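PDB 7MY4: sperm autoantigenic protein 17 from Danio rerio, which probably forms dimers through its docking and dimerization domain, related to that of type II PKA regulatory subunits, and binds amphipathic helices of A-kinase anchoring proteins. Local coordinates for residues Glu23-Glu28 with Thr39-Tyr44. Residues are numbered along the deposited sequence; the frame is centred on the assembly and turned at random.
Sequences EGLTRE and TFAAVY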
loop_
_atom_site.group_PDB
_atom_site.type_symbol
_atom_site.label_atom_id
_atom_site.label_comp_id
_atom_site.label_asym_id
_atom_site.label_seq_id
_atom_site.Cartn_x
_atom_site.Cartn_y
_atom_site.Cartn_z
ATOM N N GLU A 23 7.363 0.803 8.680
ATOM C CA GLU A 23 8.757 1.165 8.433
ATOM C C GLU A 23 8.906 1.901 7.108
ATOM O O GLU A 23 9.697 2.848 6.993
ATOM C CB GLU A 23 9.635 -0.088 8.441
ATOM C CG GLU A 23 11.118 0.288 8.221
ATOM C CD GLU A 23 12.098 -0.849 8.368
ATOM O OE1 GLU A 23 11.770 -1.864 9.024
ATOM O OE2 GLU A 23 13.243 -0.709 7.849
ATOM N N GLY A 24 8.157 1.478 6.088
ATOM C CA GLY A 24 8.258 2.130 4.787
ATOM C C GLY A 24 7.801 3.573 4.851
ATOM O O GLY A 24 8.452 4.483 4.324
ATOM N N LEU A 25 6.674 3.800 5.516
ATOM C CA LEU A 25 6.230 5.166 5.759
ATOM C C LEU A 25 7.303 5.940 6.508
ATOM O O LEU A 25 7.668 7.060 6.132
ATOM C CB LEU A 25 4.929 5.145 6.558
ATOM C CG LEU A 25 4.467 6.513 7.073
ATOM C CD1 LEU A 25 4.126 7.433 5.905
ATOM C CD2 LEU A 25 3.305 6.350 8.011
ATOM N N THR A 26 7.798 5.359 7.592
ATOM C CA THR A 26 8.731 6.069 8.462
ATOM C C THR A 26 9.982 6.467 7.713
ATOM O O THR A 26 10.460 7.603 7.827
ATOM C CB THR A 26 9.071 5.168 9.654
ATOM O OG1 THR A 26 7.867 4.923 10.389
ATOM C CG2 THR A 26 10.112 5.834 10.559
ATOM N N ARG A 27 10.538 5.542 6.941
ATOM C CA ARG A 27 11.759 5.862 6.218
ATOM C C ARG A 27 11.521 6.949 5.183
ATOM O O ARG A 27 12.402 7.787 4.951
ATOM C CB ARG A 27 12.322 4.599 5.592
ATOM C CG ARG A 27 12.918 3.723 6.675
ATOM C CD ARG A 27 13.818 2.697 6.121
ATOM N NE ARG A 27 14.329 1.706 7.063
ATOM C CZ ARG A 27 15.475 1.802 7.733
ATOM N NH1 ARG A 27 16.259 2.874 7.623
ATOM N NH2 ARG A 27 15.861 0.803 8.516
ATOM N N GLU A 28 10.342 6.975 4.554
ATOM C CA GLU A 28 10.112 8.033 3.572
ATOM C C GLU A 28 9.871 9.380 4.255
ATOM O O GLU A 28 10.323 10.417 3.752
ATOM C CB GLU A 28 8.960 7.669 2.636
ATOM C CG GLU A 28 9.306 6.551 1.654
ATOM C CD GLU A 28 10.585 6.801 0.872
ATOM O OE1 GLU A 28 10.656 7.830 0.152
ATOM O OE2 GLU A 28 11.535 5.983 1.002
ATOM N N THR A 39 -0.245 14.964 6.153
ATOM C CA THR A 39 -0.531 15.097 4.728
ATOM C C THR A 39 0.388 14.205 3.911
ATOM O O THR A 39 -0.051 13.528 2.970
ATOM C CB THR A 39 -0.411 16.550 4.297
ATOM O OG1 THR A 39 -1.516 17.279 4.858
ATOM C CG2 THR A 39 -0.477 16.665 2.783
ATOM N N PHE A 40 1.670 14.169 4.277
ATOM C CA PHE A 40 2.628 13.312 3.579
ATOM C C PHE A 40 2.237 11.839 3.687
ATOM O O PHE A 40 2.387 11.068 2.725
ATOM C CB PHE A 40 4.026 13.542 4.170
ATOM C CG PHE A 40 5.101 12.755 3.495
ATOM C CD1 PHE A 40 5.400 11.473 3.927
ATOM C CD2 PHE A 40 5.787 13.283 2.437
ATOM C CE1 PHE A 40 6.376 10.736 3.301
ATOM C CE2 PHE A 40 6.763 12.542 1.800
ATOM C CZ PHE A 40 7.049 11.270 2.243
ATOM N N ALA A 41 1.771 11.422 4.864
ATOM C CA ALA A 41 1.388 10.028 5.060
ATOM C C ALA A 41 0.214 9.654 4.168
ATOM O O ALA A 41 0.157 8.546 3.624
ATOM C CB ALA A 41 1.061 9.770 6.528
ATOM N N ALA A 42 -0.747 10.556 4.010
ATOM C CA ALA A 42 -1.868 10.226 3.141
ATOM C C ALA A 42 -1.387 10.067 1.708
ATOM O O ALA A 42 -1.831 9.159 0.987
ATOM C CB ALA A 42 -2.938 11.308 3.249
ATOM N N VAL A 43 -0.461 10.927 1.280
ATOM C CA VAL A 43 0.094 10.801 -0.064
ATOM C C VAL A 43 0.909 9.525 -0.195
ATOM O O VAL A 43 0.843 8.837 -1.222
ATOM C CB VAL A 43 0.928 12.030 -0.419
ATOM C CG1 VAL A 43 1.615 11.797 -1.779
ATOM C CG2 VAL A 43 0.042 13.270 -0.421
ATOM N N TYR A 44 1.693 9.192 0.834
ATOM C CA TYR A 44 2.478 7.964 0.822
ATOM C C TYR A 44 1.605 6.748 0.533
ATOM O O TYR A 44 1.938 5.924 -0.331
ATOM C CB TYR A 44 3.212 7.790 2.166
ATOM C CG TYR A 44 3.992 6.489 2.204
ATOM C CD1 TYR A 44 5.237 6.407 1.638
ATOM C CD2 TYR A 44 3.474 5.347 2.779
ATOM C CE1 TYR A 44 5.953 5.225 1.639
ATOM C CE2 TYR A 44 4.184 4.155 2.793
ATOM C CZ TYR A 44 5.411 4.090 2.215
ATOM O OH TYR A 44 6.140 2.907 2.199
#
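Leu25 and Tyr44 mark the closest CA pair between segments 23-28 and 39-44, whose helix axes approach to 10.5 Å at 126° between their N-to-C directions. In Tyr44, CG is anti to its backbone N (chi1 178°), starting the side chain toward helix 18-32; the ring then lies against the backbone at Gly24 and Leu25. There Leu25 CA lies over one ring face, 3.9 Å from the centroid of the Tyr44 ring and 16° off its normal, a CH-pi contact shifted toward the rim. The phenol end meets main chain: Tyr44 OH is 3.2 Å from Gly24 C, an approach that the absence of a side chain at Gly24 permits. Leu25 CD1 lies against the ring's base, 3.8 Å from Tyr44 CD2 and 3.9 Å from Ala41 CB. Toward CE1 of the ring, Glu28 crosses at about a right angle, with its CG 3.6 Å from Tyr44 CE1. Phe40 meets the same residue at its backbone, its CZ 3.7 Å from Glu28 O, and also touches Val29 and Glu32 of helix 18-32. An alanine at Tyr44 would probably open a gap beside Gly24 and leave Leu25 CA and Glu28 CG without their aromatic partner. The contact joins the two helices of the RIIa-type helical hairpin; lacking inter-segment hydrogen bonds or salt bridges, it implies cohesion through shape and dispersion, with Glu28 contributing its aliphatic portion.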